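Local structure of voltage-sensor containing phosphatase (Ciona intestinalis, 3V0H) at the D-myo-inositol-1,4,5-triphosphate site. The protein couples a membrane voltage sensor to a PTEN-like phosphatase, which removes phosphate from phosphoinositide lipids. Residues are numbered along the deposited sequence; one frame, centred on the assembly and turned at random.

The D-myo-inositol-1,4,5-triphosphate site. Residues 94-95, 126-133, 175, 285. With I3P (D-myo-inositol-1,4,5-triphosphate), chain B.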
loop_
_atom_site.group_PDB
_atom_site.type_symbol
_atom_site.label_atom_id
_atom_site.label_comp_id
_atom_site.label_asym_id
_atom_site.label_seq_id
_atom_site.Cartn_x
_atom_site.Cartn_y
_atom_site.Cartn_z
ATOM N N ASP A 94 -6.608 -0.870 5.170
ATOM C CA ASP A 94 -5.919 0.335 5.616
ATOM C C ASP A 94 -4.443 0.012 5.855
ATOM O O ASP A 94 -4.134 -1.023 6.433
ATOM C CB ASP A 94 -6.578 0.804 6.914
ATOM C CG ASP A 94 -6.272 2.256 7.254
ATOM O OD1 ASP A 94 -6.821 2.738 8.274
ATOM O OD2 ASP A 94 -5.499 2.912 6.528
ATOM N N HIS A 95 -3.549 0.898 5.406
ATOM C CA HIS A 95 -2.075 0.736 5.523
ATOM C C HIS A 95 -1.496 -0.418 4.708
ATOM O O HIS A 95 -0.344 -0.816 4.923
ATOM C CB HIS A 95 -1.610 0.586 6.982
ATOM C CG HIS A 95 -2.318 1.486 7.950
ATOM N ND1 HIS A 95 -2.196 2.858 7.922
ATOM C CD2 HIS A 95 -3.125 1.200 8.999
ATOM C CE1 HIS A 95 -2.923 3.381 8.892
ATOM N NE2 HIS A 95 -3.494 2.398 9.563
ATOM N N SER A 126 -11.015 6.511 -0.285
ATOM C CA SER A 126 -10.745 5.482 0.682
ATOM C C SER A 126 -11.284 6.013 2.002
ATOM O O SER A 126 -12.371 6.584 2.029
ATOM C CB SER A 126 -9.254 5.203 0.725
ATOM O OG SER A 126 -8.547 6.435 0.686
ATOM N N LYS A 127 -10.561 5.812 3.097
ATOM C CA LYS A 127 -10.978 6.407 4.362
ATOM C C LYS A 127 -10.528 7.858 4.395
ATOM O O LYS A 127 -11.345 8.756 4.580
ATOM C CB LYS A 127 -10.409 5.638 5.549
ATOM C CG LYS A 127 -10.848 6.171 6.905
ATOM C CD LYS A 127 -10.110 5.459 8.009
ATOM C CE LYS A 127 -10.420 6.088 9.356
ATOM N NZ LYS A 127 -9.865 5.260 10.466
ATOM N N GLY A 128 -9.228 8.080 4.205
ATOM C CA GLY A 128 -8.658 9.429 4.289
ATOM C C GLY A 128 -8.255 10.050 2.962
ATOM O O GLY A 128 -7.772 11.178 2.929
ATOM N N GLY A 129 -8.446 9.317 1.864
ATOM C CA GLY A 129 -8.010 9.789 0.552
ATOM C C GLY A 129 -6.518 10.090 0.520
ATOM O O GLY A 129 -6.090 11.092 -0.056
ATOM N N LYS A 130 -5.730 9.217 1.142
ATOM C CA LYS A 130 -4.285 9.425 1.274
ATOM C C LYS A 130 -3.522 8.208 0.750
ATOM O O LYS A 130 -3.201 8.156 -0.442
ATOM C CB LYS A 130 -3.911 9.776 2.730
ATOM C CG LYS A 130 -2.428 10.116 2.955
ATOM C CD LYS A 130 -2.136 10.439 4.430
ATOM C CE LYS A 130 -0.676 10.843 4.660
ATOM N NZ LYS A 130 0.322 9.745 4.447
ATOM N N GLY A 131 -3.262 7.226 1.613
ATOM C CA GLY A 131 -2.452 6.059 1.256
ATOM C C GLY A 131 -3.013 5.210 0.118
ATOM O O GLY A 131 -2.404 5.102 -0.954
ATOM N N ARG A 132 -4.172 4.609 0.350
ATOM C CA ARG A 132 -4.774 3.725 -0.647
ATOM C C ARG A 132 -5.189 4.504 -1.888
ATOM O O ARG A 132 -4.915 4.077 -3.014
ATOM C CB ARG A 132 -5.940 2.946 -0.051
ATOM C CG ARG A 132 -5.485 1.892 0.966
ATOM C CD ARG A 132 -6.652 1.304 1.736
ATOM N NE ARG A 132 -7.195 2.248 2.715
ATOM C CZ ARG A 132 -8.221 1.990 3.524
ATOM N NH1 ARG A 132 -8.836 0.810 3.475
ATOM N NH2 ARG A 132 -8.633 2.912 4.399
ATOM N N THR A 133 -5.829 5.652 -1.674
ATOM C CA THR A 133 -6.237 6.525 -2.778
ATOM C C THR A 133 -5.042 6.930 -3.644
ATOM O O THR A 133 -5.094 6.817 -4.873
ATOM C CB THR A 133 -7.010 7.762 -2.259
ATOM O OG1 THR A 133 -8.301 7.345 -1.818
ATOM C CG2 THR A 133 -7.211 8.799 -3.357
ATOM N N THR A 175 3.517 5.040 3.208
ATOM C CA THR A 175 3.860 3.679 3.633
ATOM C C THR A 175 4.632 2.970 2.529
ATOM O O THR A 175 4.318 3.121 1.343
ATOM C CB THR A 175 2.639 2.841 4.058
ATOM O OG1 THR A 175 1.899 2.477 2.897
ATOM C CG2 THR A 175 1.755 3.622 4.996
ATOM N N TYR A 285 1.803 0.190 12.185
ATOM C CA TYR A 285 0.648 -0.327 11.481
ATOM C C TYR A 285 0.651 -1.850 11.461
ATOM O O TYR A 285 1.684 -2.494 11.693
ATOM C CB TYR A 285 0.603 0.214 10.045
ATOM C CG TYR A 285 0.569 1.731 9.948
ATOM C CD1 TYR A 285 -0.257 2.489 10.789
ATOM C CD2 TYR A 285 1.339 2.405 8.997
ATOM C CE1 TYR A 285 -0.300 3.879 10.701
ATOM C CE2 TYR A 285 1.299 3.799 8.901
ATOM C CZ TYR A 285 0.477 4.525 9.754
ATOM O OH TYR A 285 0.426 5.895 9.667
HETATM C C1 I3P B . -5.132 6.388 5.299
HETATM C C2 I3P B . -6.115 6.662 6.441
HETATM C C3 I3P B . -5.475 6.312 7.787
HETATM C C4 I3P B . -4.158 7.071 7.981
HETATM C C5 I3P B . -3.180 6.740 6.856
HETATM C C6 I3P B . -3.792 7.093 5.498
HETATM O O1 I3P B . -5.670 6.838 4.066
HETATM O O2 I3P B . -6.537 8.030 6.420
HETATM O O3 I3P B . -6.383 6.586 8.868
HETATM O O4 I3P B . -3.564 6.683 9.209
HETATM O O5 I3P B . -1.936 7.414 7.066
HETATM O O6 I3P B . -2.933 6.686 4.437
HETATM P P1 I3P B . -6.381 5.802 3.059
HETATM O O11 I3P B . -6.474 6.595 1.772
HETATM O O12 I3P B . -5.459 4.616 2.956
HETATM O O13 I3P B . -7.705 5.541 3.722
HETATM P P4 I3P B . -3.677 7.630 10.522
HETATM O O41 I3P B . -3.121 6.684 11.556
HETATM O O42 I3P B . -5.149 7.955 10.628
HETATM O O43 I3P B . -2.830 8.828 10.194
HETATM P P5 I3P B . -0.559 6.755 6.556
HETATM O O51 I3P B . 0.497 7.355 7.443
HETATM O O52 I3P B . -0.737 5.266 6.688
HETATM O O53 I3P B . -0.458 7.164 5.103
HETATM O O HOH W 1 0.652 6.090 2.901
HETATM O O HOH W 2 -3.316 3.430 3.910
HETATM O O HOH W 3 -4.544 4.048 11.566
#
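D-myo-inositol-1,4,5-triphosphate (I3P), the soluble headgroup of phosphatidylinositol 4,5-bisphosphate, puts its 1-phosphate in the P-loop of a PTEN-type phosphatase, the CX5R signature that runs from position 126 to Arg132 at the start of helix 131-143. In the lipid this phosphate carries the diacylglycerol, so the pose is probably not the productive one. Position 126, the catalytic cysteine in the natural enzyme, is an engineered Ser126 whose OG lies at the floor of the cradle, under the phosphate. Backbone amides line the cradle: Lys127 N and Gly128 N both give to I3P O13, the latter almost straight at 3.0 Å (169° at H), and Lys130 N gives to O11. Arg132, its CG anti to the carbonyl carbon and its chain bent at chi3 (-73°), brings the guanidinium side-on to the same phosphate. Arg132 NE reaches I3P O12 at 2.9 Å and NH2 reaches O13, both close to the guanidinium plane, so O13 is gripped by three donors, while O12 also takes Arg132 N. This density of donors, together with the amino end of the helix, would favour a fully charged phosphate. Gly131 N holds the ring hydroxyl I3P O6 at 2.9 Å.

At the 5-phosphate, Lys130, extended as far as CE, then turned at chi4 (-67°), puts NZ 2.8 Å from I3P O53 in a salt bridge. The phenol Tyr285 OH hydrogen-bonds I3P O51 tip to tip at 2.7 Å, and His95 ND1 donates to I3P O52 in its ring plane at 3.1 Å. The imidazole is sandwiched: Tyr285 lays its ring against one face, and Asp94 OD2 lies over the centre of the other, where its charge may stabilise a protonated histidine. Asp94 CA also covers a guanidinium face of Arg132. Water links His95 NE2 to O41 of the 4-phosphate, His95 N to O12, and Thr175 N to O53. Behind the loop, Thr133 OG1 hydrogen-bonds Ser126 OG at 2.7 Å.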